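Local coordinates for glycosyl hyrolase, family 3 (PDB 3TEV), which probably hydrolyses O-glycosidic bonds, acting as a family 3 glycoside hydrolase with a TIM-barrel domain, at residues M99-A104 / Q108-V113; G207-F212 / E251-D256; R148-D153 / T158-A163; Y273-A278 / R296-A301. All blocks are in the same frame, centred on the assembly; numbering follows the deposited sequence.

Contact 1. Residues M99-A104 / Q108-V113; sequences MSLGAA and QLTEDV
The tight alpha-alpha hairpin of helices 98-104 and 107-124 closes on Leu-101, whose side chain is packed against Leu-109 and Thr-110, with Val-113 at the margin. The short axes lie 9.7 Å apart at an angle of 148°, close to antiparallel. Leu-101 CD2 does most of the apolar work: it meets Leu-109 CG at 4.0 Å, the two side chains crossing at about a right angle, and lies 4.5 Å from Val-113 CG2. The other branch, CD1, comes to 4.2 Å from Thr-110 CG2. Lower on the side chain, Leu-101 CB rests 3.6 Å from Thr-110 OG1. That hydroxyl stands anti to its own carbonyl carbon (chi1 -59°), which sets it on the side of the hairpin partner. In the TIM-barrel fold, helix 107-124 leads into strand 128-129, and the short helix 98-104 is folded back against its first turns. With an alanine here in place of the leucine, a gap would probably open beside Leu-109 and Val-113, and the Thr-110 methyl would lose one of its neighbours. A water links the carbonyl of Leu-101 to the hydroxyl of Thr-110: it donates to Leu-101 O at 2.9 Å and is also hydrogen-bonded to Thr-110 OG1 at 3.2 Å. The stronger polar partner of this hydroxyl is His-160 ND1, on helix 154-169. On the far side of helix 107-124, Gln-108 NE2 donates to Asp-112 OD1 over 2.9 Å, approaching from above the carboxylate plane, while Asp-112 and Glu-111 both form salt bridges to Arg-170.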
loop_
_atom_site.group_PDB
_atom_site.type_symbol
_atom_site.label_atom_id
_atom_site.label_comp_id
_atom_site.label_asym_id
_atom_site.label_seq_id
_atom_site.Cartn_x
_atom_site.Cartn_y
_atom_site.Cartn_z
HETATM N N MSE A 99 -8.501 -17.762 2.680
HETATM C CA MSE A 99 -8.761 -19.046 2.054
HETATM C C MSE A 99 -10.076 -19.611 2.594
HETATM O O MSE A 99 -10.927 -20.033 1.813
HETATM C CB MSE A 99 -7.602 -20.002 2.314
HETATM C CG MSE A 99 -7.276 -20.945 1.171
HETATM SE SE MSE A 99 -6.106 -22.389 1.796
HETATM C CE MSE A 99 -4.784 -22.355 0.353
ATOM N N SER A 100 -10.231 -19.583 3.921
ATOM C CA SER A 100 -11.463 -19.988 4.622
ATOM C C SER A 100 -12.708 -19.326 4.054
ATOM O O SER A 100 -13.672 -20.009 3.678
ATOM C CB SER A 100 -11.381 -19.621 6.103
ATOM O OG SER A 100 -10.517 -20.493 6.784
ATOM N N LEU A 101 -12.685 -17.994 4.035
ATOM C CA LEU A 101 -13.774 -17.204 3.493
ATOM C C LEU A 101 -14.008 -17.538 2.022
ATOM O O LEU A 101 -15.143 -17.784 1.623
ATOM C CB LEU A 101 -13.510 -15.703 3.667
ATOM C CG LEU A 101 -13.475 -15.161 5.101
ATOM C CD1 LEU A 101 -12.969 -13.691 5.143
ATOM C CD2 LEU A 101 -14.823 -15.324 5.811
ATOM N N GLY A 102 -12.935 -17.555 1.228
ATOM C CA GLY A 102 -13.018 -17.965 -0.177
ATOM C C GLY A 102 -13.752 -19.293 -0.358
ATOM O O GLY A 102 -14.552 -19.452 -1.286
ATOM N N ALA A 103 -13.497 -20.229 0.555
ATOM C CA ALA A 103 -14.046 -21.587 0.484
ATOM C C ALA A 103 -15.503 -21.690 0.939
ATOM O O ALA A 103 -16.306 -22.378 0.299
ATOM C CB ALA A 103 -13.169 -22.550 1.276
ATOM N N ALA A 104 -15.840 -21.028 2.047
ATOM C CA ALA A 104 -17.231 -20.958 2.515
ATOM C C ALA A 104 -18.048 -20.268 1.432
ATOM O O ALA A 104 -19.205 -20.615 1.189
ATOM C CB ALA A 104 -17.320 -20.179 3.821
ATOM N N GLN A 108 -21.442 -12.181 1.360
ATOM C CA GLN A 108 -21.957 -11.351 2.450
ATOM C C GLN A 108 -21.216 -11.583 3.781
ATOM O O GLN A 108 -20.987 -10.639 4.518
ATOM C CB GLN A 108 -23.474 -11.536 2.606
ATOM C CG GLN A 108 -24.133 -10.630 3.646
ATOM C CD GLN A 108 -24.150 -9.159 3.240
ATOM O OE1 GLN A 108 -24.684 -8.805 2.183
ATOM N NE2 GLN A 108 -23.579 -8.292 4.088
ATOM N N LEU A 109 -20.842 -12.824 4.084
ATOM C CA LEU A 109 -20.016 -13.093 5.261
ATOM C C LEU A 109 -18.662 -12.357 5.184
ATOM O O LEU A 109 -18.223 -11.702 6.147
ATOM C CB LEU A 109 -19.787 -14.596 5.428
ATOM C CG LEU A 109 -18.770 -15.051 6.488
ATOM C CD1 LEU A 109 -19.158 -14.605 7.898
ATOM C CD2 LEU A 109 -18.604 -16.576 6.432
ATOM N N THR A 110 -18.011 -12.458 4.032
ATOM C CA THR A 110 -16.725 -11.828 3.828
ATOM C C THR A 110 -16.842 -10.338 4.075
ATOM O O THR A 110 -16.028 -9.767 4.791
ATOM C CB THR A 110 -16.197 -12.111 2.417
ATOM O OG1 THR A 110 -16.073 -13.525 2.253
ATOM C CG2 THR A 110 -14.821 -11.419 2.159
ATOM N N GLU A 111 -17.862 -9.714 3.497
ATOM C CA GLU A 111 -18.082 -8.285 3.715
ATOM C C GLU A 111 -18.246 -7.969 5.206
ATOM O O GLU A 111 -17.596 -7.069 5.720
ATOM C CB GLU A 111 -19.289 -7.783 2.922
ATOM C CG GLU A 111 -19.522 -6.297 3.106
ATOM C CD GLU A 111 -20.640 -5.718 2.238
ATOM O OE1 GLU A 111 -20.997 -6.268 1.170
ATOM O OE2 GLU A 111 -21.159 -4.661 2.631
ATOM N N ASP A 112 -19.093 -8.741 5.893
ATOM C CA ASP A 112 -19.400 -8.476 7.291
ATOM C C ASP A 112 -18.214 -8.679 8.222
ATOM O O ASP A 112 -18.098 -7.982 9.215
ATOM C CB ASP A 112 -20.580 -9.329 7.771
ATOM C CG ASP A 112 -21.905 -8.956 7.099
ATOM O OD1 ASP A 112 -22.006 -7.898 6.447
ATOM O OD2 ASP A 112 -22.853 -9.744 7.221
ATOM N N VAL A 113 -17.348 -9.640 7.922
ATOM C CA VAL A 113 -16.141 -9.853 8.740
ATOM C C VAL A 113 -15.159 -8.678 8.570
ATOM O O VAL A 113 -14.535 -8.207 9.527
ATOM C CB VAL A 113 -15.450 -11.203 8.398
ATOM C CG1 VAL A 113 -14.044 -11.275 9.001
ATOM C CG2 VAL A 113 -16.313 -12.383 8.870
HETATM O O HOH W 1 -17.327 -16.422 2.854
#

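Contact 2. Residues G207-F212 / E251-D256; sequences GELAPF and EEWGYD
Ala-210 N donates to Gly-207 O over 2.9 Å, closing a type I beta turn that presents Leu-209 to the indole of Trp-253. The contact joins two neighbouring parts of the TIM barrel: helix 210-215 lies between strands 174-180 and 221-224 in the chain, and helix 242-252 between strands 221-224 and 258-261. Trp-253 reaches across at the C-terminal end of helix 242-252, and two adjacent carbons of its six-membered ring do the touching. The first, Trp-253 CH2, lies 3.8 Å from Leu-209 O and 4.0 Å from Leu-209 CD2, so backbone and side chain of one residue share a single carbon. The second, Trp-253 CZ3, is met by Phe-212 CB at 4.1 Å. Trp-253 holds CG anti to its carbonyl carbon (chi1 -70°), which carries the indole toward the turn, whereas beyond its CB Phe-212 turns off elsewhere and packs edge-to-face with Phe-180. Leu-216 and Leu-248 also pack on the Trp-253 side chain. Gly-254, the residue that follows, takes a positive phi of 70° and turns the chain away from the helix. Back in the turn, Glu-208 O lies at the edge of the Phe-212 ring, in the plane of that ring.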
loop_
_atom_site.group_PDB
_atom_site.type_symbol
_atom_site.label_atom_id
_atom_site.label_comp_id
_atom_site.label_asym_id
_atom_site.label_seq_id
_atom_site.Cartn_x
_atom_site.Cartn_y
_atom_site.Cartn_z
ATOM N N GLY A 207 -5.706 -13.695 -15.571
ATOM C CA GLY A 207 -5.312 -14.079 -14.223
ATOM C C GLY A 207 -4.951 -12.873 -13.367
ATOM O O GLY A 207 -5.835 -12.138 -12.924
ATOM N N GLU A 208 -3.644 -12.673 -13.166
ATOM C CA GLU A 208 -3.074 -11.680 -12.246
ATOM C C GLU A 208 -3.796 -10.336 -12.251
ATOM O O GLU A 208 -4.154 -9.825 -11.199
ATOM C CB GLU A 208 -1.570 -11.459 -12.545
ATOM C CG GLU A 208 -0.619 -12.562 -12.020
ATOM C CD GLU A 208 -0.731 -13.906 -12.771
ATOM O OE1 GLU A 208 -1.452 -14.013 -13.790
ATOM O OE2 GLU A 208 -0.094 -14.875 -12.330
ATOM N N LEU A 209 -4.013 -9.785 -13.441
ATOM C CA LEU A 209 -4.594 -8.455 -13.600
ATOM C C LEU A 209 -6.109 -8.395 -13.407
ATOM O O LEU A 209 -6.629 -7.333 -13.083
ATOM C CB LEU A 209 -4.233 -7.881 -14.982
ATOM C CG LEU A 209 -2.743 -7.642 -15.263
ATOM C CD1 LEU A 209 -2.469 -7.265 -16.726
ATOM C CD2 LEU A 209 -2.199 -6.578 -14.331
ATOM N N ALA A 210 -6.812 -9.514 -13.592
ATOM C CA ALA A 210 -8.280 -9.493 -13.644
ATOM C C ALA A 210 -8.978 -8.936 -12.398
ATOM O O ALA A 210 -9.880 -8.106 -12.522
ATOM C CB ALA A 210 -8.853 -10.867 -14.038
ATOM N N PRO A 211 -8.575 -9.373 -11.194
ATOM C CA PRO A 211 -9.301 -8.845 -10.017
ATOM C C PRO A 211 -9.103 -7.329 -9.794
ATOM O O PRO A 211 -10.048 -6.640 -9.417
ATOM C CB PRO A 211 -8.730 -9.669 -8.841
ATOM C CG PRO A 211 -8.091 -10.875 -9.492
ATOM C CD PRO A 211 -7.563 -10.371 -10.807
ATOM N N PHE A 212 -7.898 -6.819 -10.051
ATOM C CA PHE A 212 -7.627 -5.393 -9.901
ATOM C C PHE A 212 -8.415 -4.622 -10.933
ATOM O O PHE A 212 -9.004 -3.582 -10.626
ATOM C CB PHE A 212 -6.151 -5.074 -10.112
ATOM C CG PHE A 212 -5.245 -5.650 -9.070
ATOM C CD1 PHE A 212 -5.032 -4.986 -7.854
ATOM C CD2 PHE A 212 -4.563 -6.839 -9.315
ATOM C CE1 PHE A 212 -4.175 -5.524 -6.882
ATOM C CE2 PHE A 212 -3.710 -7.383 -8.359
ATOM C CZ PHE A 212 -3.512 -6.729 -7.139
ATOM N N GLU A 251 -3.076 5.399 -17.388
ATOM C CA GLU A 251 -3.484 5.760 -18.745
ATOM C C GLU A 251 -4.425 4.745 -19.390
ATOM O O GLU A 251 -5.492 5.116 -19.839
ATOM C CB GLU A 251 -2.257 6.046 -19.635
ATOM C CG GLU A 251 -1.416 7.201 -19.095
ATOM C CD GLU A 251 -0.190 7.560 -19.947
ATOM O OE1 GLU A 251 0.331 6.706 -20.713
ATOM O OE2 GLU A 251 0.266 8.716 -19.830
ATOM N N GLU A 252 -4.041 3.475 -19.435
ATOM C CA GLU A 252 -4.920 2.450 -19.987
ATOM C C GLU A 252 -6.181 2.266 -19.145
ATOM O O GLU A 252 -7.279 2.205 -19.684
ATOM C CB GLU A 252 -4.209 1.110 -20.048
ATOM C CG GLU A 252 -3.514 0.792 -21.330
ATOM C CD GLU A 252 -3.217 -0.699 -21.427
ATOM O OE1 GLU A 252 -4.197 -1.497 -21.486
ATOM O OE2 GLU A 252 -2.008 -1.062 -21.423
ATOM N N TRP A 253 -6.007 2.168 -17.824
ATOM C CA TRP A 253 -7.122 1.872 -16.924
ATOM C C TRP A 253 -7.833 3.087 -16.353
ATOM O O TRP A 253 -8.906 2.945 -15.790
ATOM C CB TRP A 253 -6.657 0.964 -15.789
ATOM C CG TRP A 253 -6.328 -0.426 -16.230
ATOM C CD1 TRP A 253 -6.278 -0.905 -17.521
ATOM C CD2 TRP A 253 -5.976 -1.518 -15.388
ATOM N NE1 TRP A 253 -5.929 -2.227 -17.523
ATOM C CE2 TRP A 253 -5.737 -2.634 -16.229
ATOM C CE3 TRP A 253 -5.844 -1.668 -13.995
ATOM C CZ2 TRP A 253 -5.376 -3.878 -15.730
ATOM C CZ3 TRP A 253 -5.475 -2.901 -13.498
ATOM C CH2 TRP A 253 -5.255 -4.000 -14.365
ATOM N N GLY A 254 -7.234 4.270 -16.473
ATOM C CA GLY A 254 -7.850 5.492 -15.941
ATOM C C GLY A 254 -7.868 5.571 -14.418
ATOM O O GLY A 254 -8.637 6.339 -13.853
ATOM N N TYR A 255 -7.028 4.787 -13.742
ATOM C CA TYR A 255 -7.020 4.782 -12.265
ATOM C C TYR A 255 -6.606 6.117 -11.645
ATOM O O TYR A 255 -5.511 6.619 -11.923
ATOM C CB TYR A 255 -6.140 3.665 -11.712
ATOM C CG TYR A 255 -6.199 3.510 -10.196
ATOM C CD1 TYR A 255 -7.403 3.175 -9.550
ATOM C CD2 TYR A 255 -5.058 3.689 -9.409
ATOM C CE1 TYR A 255 -7.477 3.021 -8.161
ATOM C CE2 TYR A 255 -5.103 3.524 -8.002
ATOM C CZ TYR A 255 -6.325 3.186 -7.388
ATOM O OH TYR A 255 -6.400 3.024 -6.014
ATOM N N ASP A 256 -7.450 6.671 -10.778
ATOM C CA ASP A 256 -7.110 7.940 -10.118
ATOM C C ASP A 256 -6.964 7.823 -8.591
ATOM O O ASP A 256 -6.906 8.837 -7.897
ATOM C CB ASP A 256 -8.095 9.067 -10.501
ATOM C CG ASP A 256 -7.444 10.485 -10.454
ATOM O OD1 ASP A 256 -6.204 10.651 -10.661
ATOM O OD2 ASP A 256 -8.194 11.455 -10.205
#

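Contact 3. Residues R148-D153 / T158-A163; sequences RAYGSD and TRHGRA
Tyr-150 and His-160 both hold CG anti to their own carbonyl carbon, with chi1 of -68° in each, and this shared torsion carries the tyrosine ring from its loop to the base of the histidine side chain on helix 154-169. The closest approach to the phenol ring is by His-160 CB rather than the imidazole: the methylene sits over one face in a CH-pi contact, 4.0 Å from the ring centroid and 29° off its normal. It is displaced toward one side of the ring, so that His-160 CB is nearest Tyr-150 CD1, at 3.6 Å, and only slightly farther, 3.7 Å, from Tyr-150 CG. The backbone of the next residue adds a looser approach, Gly-161 N lying 4.4 Å from Tyr-150 CD2. Segment 148-153 belongs to the loop that leaves strand 128-129 of the TIM barrel and runs into helix 154-169. That helix opens at Asp-153, whose OD2 caps Arg-156 N, and the loop just before it folds back onto its second turn through Tyr-150. Thr-110 and Pro-132 pack against the same tyrosine, so the ring ties the loop to helix 107-124 as well. Beyond CB, the imidazole leads away from Tyr-150. Its NE2 pairs with Asp-105 OD1, which also forms a salt bridge with Arg-159, and its other nitrogen is engaged by Thr-110. With both nitrogens engaged, the ring is held against rotation about CB-CG, and the nearby carboxylate probably polarises it, while the methylene is kept in place over the tyrosine face.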
loop_
_atom_site.group_PDB
_atom_site.type_symbol
_atom_site.label_atom_id
_atom_site.label_comp_id
_atom_site.label_asym_id
_atom_site.label_seq_id
_atom_site.Cartn_x
_atom_site.Cartn_y
_atom_site.Cartn_z
ATOM N N ARG A 148 -3.446 -16.605 2.472
ATOM C CA ARG A 148 -3.783 -15.190 2.448
ATOM C C ARG A 148 -4.555 -14.758 1.194
ATOM O O ARG A 148 -5.068 -13.643 1.145
ATOM C CB ARG A 148 -2.514 -14.352 2.636
ATOM C CG ARG A 148 -1.682 -14.723 3.875
ATOM C CD ARG A 148 -0.294 -14.089 3.808
ATOM N NE ARG A 148 -0.389 -12.689 3.383
ATOM C CZ ARG A 148 0.605 -11.958 2.877
ATOM N NH1 ARG A 148 0.371 -10.697 2.526
ATOM N NH2 ARG A 148 1.818 -12.477 2.717
ATOM N N ALA A 149 -4.632 -15.632 0.190
ATOM C CA ALA A 149 -5.485 -15.396 -0.987
ATOM C C ALA A 149 -6.877 -15.989 -0.760
ATOM O O ALA A 149 -7.030 -16.915 0.028
ATOM C CB ALA A 149 -4.858 -15.980 -2.241
ATOM N N TYR A 150 -7.881 -15.436 -1.444
ATOM C CA TYR A 150 -9.265 -15.914 -1.341
ATOM C C TYR A 150 -9.546 -17.140 -2.209
ATOM O O TYR A 150 -10.556 -17.807 -2.008
ATOM C CB TYR A 150 -10.263 -14.795 -1.670
ATOM C CG TYR A 150 -10.290 -13.689 -0.641
ATOM C CD1 TYR A 150 -10.984 -13.843 0.564
ATOM C CD2 TYR A 150 -9.611 -12.486 -0.863
ATOM C CE1 TYR A 150 -11.004 -12.829 1.526
ATOM C CE2 TYR A 150 -9.616 -11.474 0.094
ATOM C CZ TYR A 150 -10.319 -11.651 1.285
ATOM O OH TYR A 150 -10.330 -10.644 2.234
ATOM N N GLY A 151 -8.662 -17.435 -3.162
ATOM C CA GLY A 151 -8.858 -18.562 -4.083
ATOM C C GLY A 151 -7.764 -18.791 -5.127
ATOM O O GLY A 151 -6.680 -18.198 -5.053
ATOM N N SER A 152 -8.063 -19.662 -6.098
ATOM C CA SER A 152 -7.100 -20.081 -7.133
ATOM C C SER A 152 -7.476 -19.655 -8.568
ATOM O O SER A 152 -6.813 -20.036 -9.542
ATOM C CB SER A 152 -6.816 -21.599 -7.049
ATOM O OG SER A 152 -8.005 -22.381 -7.077
ATOM N N ASP A 153 -8.530 -18.847 -8.672
ATOM C CA ASP A 153 -8.972 -18.268 -9.936
ATOM C C ASP A 153 -9.426 -16.827 -9.705
ATOM O O ASP A 153 -9.792 -16.452 -8.583
ATOM C CB ASP A 153 -10.093 -19.118 -10.562
ATOM C CG ASP A 153 -11.333 -19.202 -9.680
ATOM O OD1 ASP A 153 -11.535 -20.242 -9.009
ATOM O OD2 ASP A 153 -12.112 -18.223 -9.656
ATOM N N THR A 158 -11.989 -12.002 -7.181
ATOM C CA THR A 158 -12.794 -10.813 -7.484
ATOM C C THR A 158 -14.022 -10.692 -6.574
ATOM O O THR A 158 -14.284 -9.624 -6.021
ATOM C CB THR A 158 -13.241 -10.818 -8.964
ATOM O OG1 THR A 158 -12.084 -10.729 -9.798
ATOM C CG2 THR A 158 -14.177 -9.646 -9.267
ATOM N N ARG A 159 -14.770 -11.779 -6.412
ATOM C CA ARG A 159 -15.998 -11.737 -5.616
ATOM C C ARG A 159 -15.746 -11.456 -4.126
ATOM O O ARG A 159 -16.462 -10.653 -3.514
ATOM C CB ARG A 159 -16.862 -13.008 -5.820
ATOM C CG ARG A 159 -17.869 -12.876 -6.973
ATOM C CD ARG A 159 -18.717 -14.139 -7.204
ATOM N NE ARG A 159 -19.619 -14.438 -6.091
ATOM C CZ ARG A 159 -19.283 -15.265 -5.056
ATOM N NH1 ARG A 159 -18.060 -15.873 -5.005
ATOM N NH2 ARG A 159 -20.169 -15.490 -4.090
ATOM N N HIS A 160 -14.736 -12.100 -3.541
ATOM C CA HIS A 160 -14.439 -11.842 -2.136
ATOM C C HIS A 160 -13.639 -10.560 -1.917
ATOM O O HIS A 160 -13.792 -9.897 -0.883
ATOM C CB HIS A 160 -13.823 -13.069 -1.481
ATOM C CG HIS A 160 -14.794 -14.189 -1.355
ATOM N ND1 HIS A 160 -15.746 -14.228 -0.358
ATOM C CD2 HIS A 160 -15.022 -15.270 -2.139
ATOM C CE1 HIS A 160 -16.494 -15.311 -0.511
ATOM N NE2 HIS A 160 -16.076 -15.958 -1.586
ATOM N N GLY A 161 -12.823 -10.190 -2.906
ATOM C CA GLY A 161 -12.127 -8.903 -2.882
ATOM C C GLY A 161 -13.116 -7.750 -2.811
ATOM O O GLY A 161 -12.922 -6.806 -2.051
ATOM N N ARG A 162 -14.184 -7.843 -3.595
ATOM C CA ARG A 162 -15.246 -6.820 -3.625
ATOM C C ARG A 162 -15.871 -6.649 -2.240
ATOM O O ARG A 162 -16.095 -5.516 -1.772
ATOM C CB ARG A 162 -16.344 -7.191 -4.645
ATOM C CG ARG A 162 -17.381 -6.071 -4.891
ATOM C CD ARG A 162 -18.536 -6.450 -5.837
ATOM N NE ARG A 162 -18.092 -7.151 -7.049
ATOM C CZ ARG A 162 -17.735 -6.573 -8.200
ATOM N NH1 ARG A 162 -17.750 -5.240 -8.339
ATOM N NH2 ARG A 162 -17.353 -7.339 -9.224
ATOM N N ALA A 163 -16.135 -7.782 -1.594
ATOM C CA ALA A 163 -16.750 -7.801 -0.263
ATOM C C ALA A 163 -15.841 -7.154 0.784
ATOM O O ALA A 163 -16.298 -6.387 1.628
ATOM C CB ALA A 163 -17.088 -9.235 0.137
#

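Contact 4. Residues Y273-A278 / R296-A301; sequences YGRGEA and REVQQA
Arg-275 leaves the first turn of helix 275-285 and bends over Val-298 of helix 296-309, two helices that flank strand 290-291 of the TIM barrel. Its CB points toward the partner helix and stands 5.4 Å from Ala-301 CB. CG and CD carry the chain past this methyl without close contact, and bends at chi2 (-70°) and chi3 fold the end of the side chain back over the valine. NE is still 4.6 Å from Val-298 CG2, but CZ and NH1 both come to 3.9 Å from that methyl. NH2 is the closest at 3.8 Å from Val-298 CG2. The methyl sits over one face of the guanidinium, 3.5 Å above its plane and offset toward the rim. The group is not left to apolar contact alone, since NH2 also bonds to Leu-293 O. Beside it the helices approach through backbone: Gly-276 CA lies 4.3 Å from Ala-301 O, where a CB would come up against the carbonyl oxygen. Gly-274 is the N-cap, and the half of a capping box open to a glycine is made: Gly-274 N donates to Glu-277 OE1 over 2.9 Å, at 161°.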
loop_
_atom_site.group_PDB
_atom_site.type_symbol
_atom_site.label_atom_id
_atom_site.label_comp_id
_atom_site.label_asym_id
_atom_site.label_seq_id
_atom_site.Cartn_x
_atom_site.Cartn_y
_atom_site.Cartn_z
ATOM N N TYR A 273 19.269 -1.747 -5.443
ATOM C CA TYR A 273 19.125 -0.294 -5.551
ATOM C C TYR A 273 19.558 0.391 -4.244
ATOM O O TYR A 273 19.575 -0.234 -3.176
ATOM C CB TYR A 273 17.661 0.078 -5.851
ATOM C CG TYR A 273 17.086 -0.566 -7.099
ATOM C CD1 TYR A 273 17.118 0.098 -8.339
ATOM C CD2 TYR A 273 16.506 -1.841 -7.046
ATOM C CE1 TYR A 273 16.604 -0.496 -9.494
ATOM C CE2 TYR A 273 15.992 -2.463 -8.205
ATOM C CZ TYR A 273 16.043 -1.783 -9.424
ATOM O OH TYR A 273 15.532 -2.391 -10.552
ATOM N N GLY A 274 19.917 1.673 -4.338
ATOM C CA GLY A 274 20.040 2.529 -3.157
ATOM C C GLY A 274 18.656 2.970 -2.676
ATOM O O GLY A 274 17.744 3.109 -3.479
ATOM N N ARG A 275 18.493 3.187 -1.375
ATOM C CA ARG A 275 17.186 3.514 -0.817
ATOM C C ARG A 275 16.597 4.767 -1.481
ATOM O O ARG A 275 15.518 4.712 -2.066
ATOM C CB ARG A 275 17.245 3.666 0.712
ATOM C CG ARG A 275 17.644 2.394 1.490
ATOM C CD ARG A 275 16.551 1.291 1.473
ATOM N NE ARG A 275 15.327 1.751 2.131
ATOM C CZ ARG A 275 14.815 1.255 3.263
ATOM N NH1 ARG A 275 15.410 0.219 3.888
ATOM N NH2 ARG A 275 13.683 1.795 3.751
ATOM N N GLY A 276 17.330 5.876 -1.414
ATOM C CA GLY A 276 16.865 7.143 -1.950
ATOM C C GLY A 276 16.602 7.143 -3.446
ATOM O O GLY A 276 15.569 7.638 -3.895
ATOM N N GLU A 277 17.536 6.590 -4.211
ATOM C CA GLU A 277 17.348 6.370 -5.642
ATOM C C GLU A 277 16.037 5.607 -5.937
ATOM O O GLU A 277 15.251 6.027 -6.775
ATOM C CB GLU A 277 18.584 5.643 -6.227
ATOM C CG GLU A 277 18.303 4.632 -7.355
ATOM C CD GLU A 277 19.515 3.765 -7.722
ATOM O OE1 GLU A 277 19.839 2.792 -6.988
ATOM O OE2 GLU A 277 20.145 4.053 -8.769
ATOM N N ALA A 278 15.796 4.504 -5.233
ATOM C CA ALA A 278 14.601 3.699 -5.461
ATOM C C ALA A 278 13.316 4.507 -5.184
ATOM O O ALA A 278 12.351 4.438 -5.941
ATOM C CB ALA A 278 14.646 2.413 -4.637
ATOM N N ARG A 296 15.694 5.281 11.731
ATOM C CA ARG A 296 15.639 6.716 11.411
ATOM C C ARG A 296 16.639 7.129 10.324
ATOM O O ARG A 296 16.270 7.873 9.410
ATOM C CB ARG A 296 15.770 7.593 12.674
ATOM C CG ARG A 296 15.345 9.096 12.484
ATOM C CD ARG A 296 14.621 9.672 13.753
ATOM N NE ARG A 296 13.385 8.931 14.060
ATOM C CZ ARG A 296 12.734 8.931 15.231
ATOM N NH1 ARG A 296 13.170 9.657 16.262
ATOM N NH2 ARG A 296 11.624 8.192 15.365
ATOM N N GLU A 297 17.861 6.596 10.393
ATOM C CA GLU A 297 18.890 6.879 9.395
ATOM C C GLU A 297 18.494 6.519 7.966
ATOM O O GLU A 297 18.759 7.306 7.043
ATOM C CB GLU A 297 20.217 6.191 9.734
ATOM C CG GLU A 297 20.905 6.715 11.011
ATOM C CD GLU A 297 20.470 6.004 12.311
ATOM O OE1 GLU A 297 19.469 5.238 12.340
ATOM O OE2 GLU A 297 21.160 6.227 13.324
ATOM N N VAL A 298 17.875 5.357 7.752
ATOM C CA VAL A 298 17.414 5.075 6.388
ATOM C C VAL A 298 16.241 5.949 5.969
ATOM O O VAL A 298 16.138 6.310 4.806
ATOM C CB VAL A 298 17.194 3.555 6.041
ATOM C CG1 VAL A 298 18.359 2.736 6.534
ATOM C CG2 VAL A 298 15.858 3.002 6.559
ATOM N N GLN A 299 15.368 6.296 6.909
ATOM C CA GLN A 299 14.251 7.203 6.611
ATOM C C GLN A 299 14.797 8.575 6.200
ATOM O O GLN A 299 14.335 9.169 5.210
ATOM C CB GLN A 299 13.273 7.322 7.791
ATOM C CG GLN A 299 12.508 6.024 8.125
ATOM C CD GLN A 299 11.613 6.147 9.354
ATOM O OE1 GLN A 299 11.495 7.221 9.934
ATOM N NE2 GLN A 299 10.971 5.059 9.745
ATOM N N GLN A 300 15.804 9.043 6.949
ATOM C CA GLN A 300 16.472 10.311 6.688
ATOM C C GLN A 300 17.140 10.327 5.317
ATOM O O GLN A 300 17.052 11.329 4.591
ATOM C CB GLN A 300 17.472 10.665 7.805
ATOM C CG GLN A 300 16.776 11.135 9.093
ATOM C CD GLN A 300 17.726 11.384 10.273
ATOM O OE1 GLN A 300 18.765 10.715 10.423
ATOM N NE2 GLN A 300 17.362 12.347 11.131
ATOM N N ALA A 301 17.755 9.212 4.936
ATOM C CA ALA A 301 18.386 9.134 3.629
ATOM C C ALA A 301 17.347 9.183 2.510
ATOM O O ALA A 301 17.616 9.747 1.440
ATOM C CB ALA A 301 19.284 7.872 3.510
#

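All four contacts lie within one family 3 TIM-barrel domain and follow the chain in the order 1, 3, 2, 4. Contacts 1 and 3 form one cluster, their centres 9 Å apart, where helix 107-124 packs against helix 154-169 and Thr-110 rests on Ala-163. Contact 2 adjoins it, 16 Å from contact 3 between centres, with Pro-211 CA against Thr-158 OG1. Contact 4 stands apart, about 39 Å from contact 1 between centres and on the opposite side of the chain's centre. Contacts 1, 3 and 2 thus form a series of neighbouring packing sites running from helix 98-104 through helix 154-169 to helix 210-215, while contact 4 joins the helices around strand 290-291.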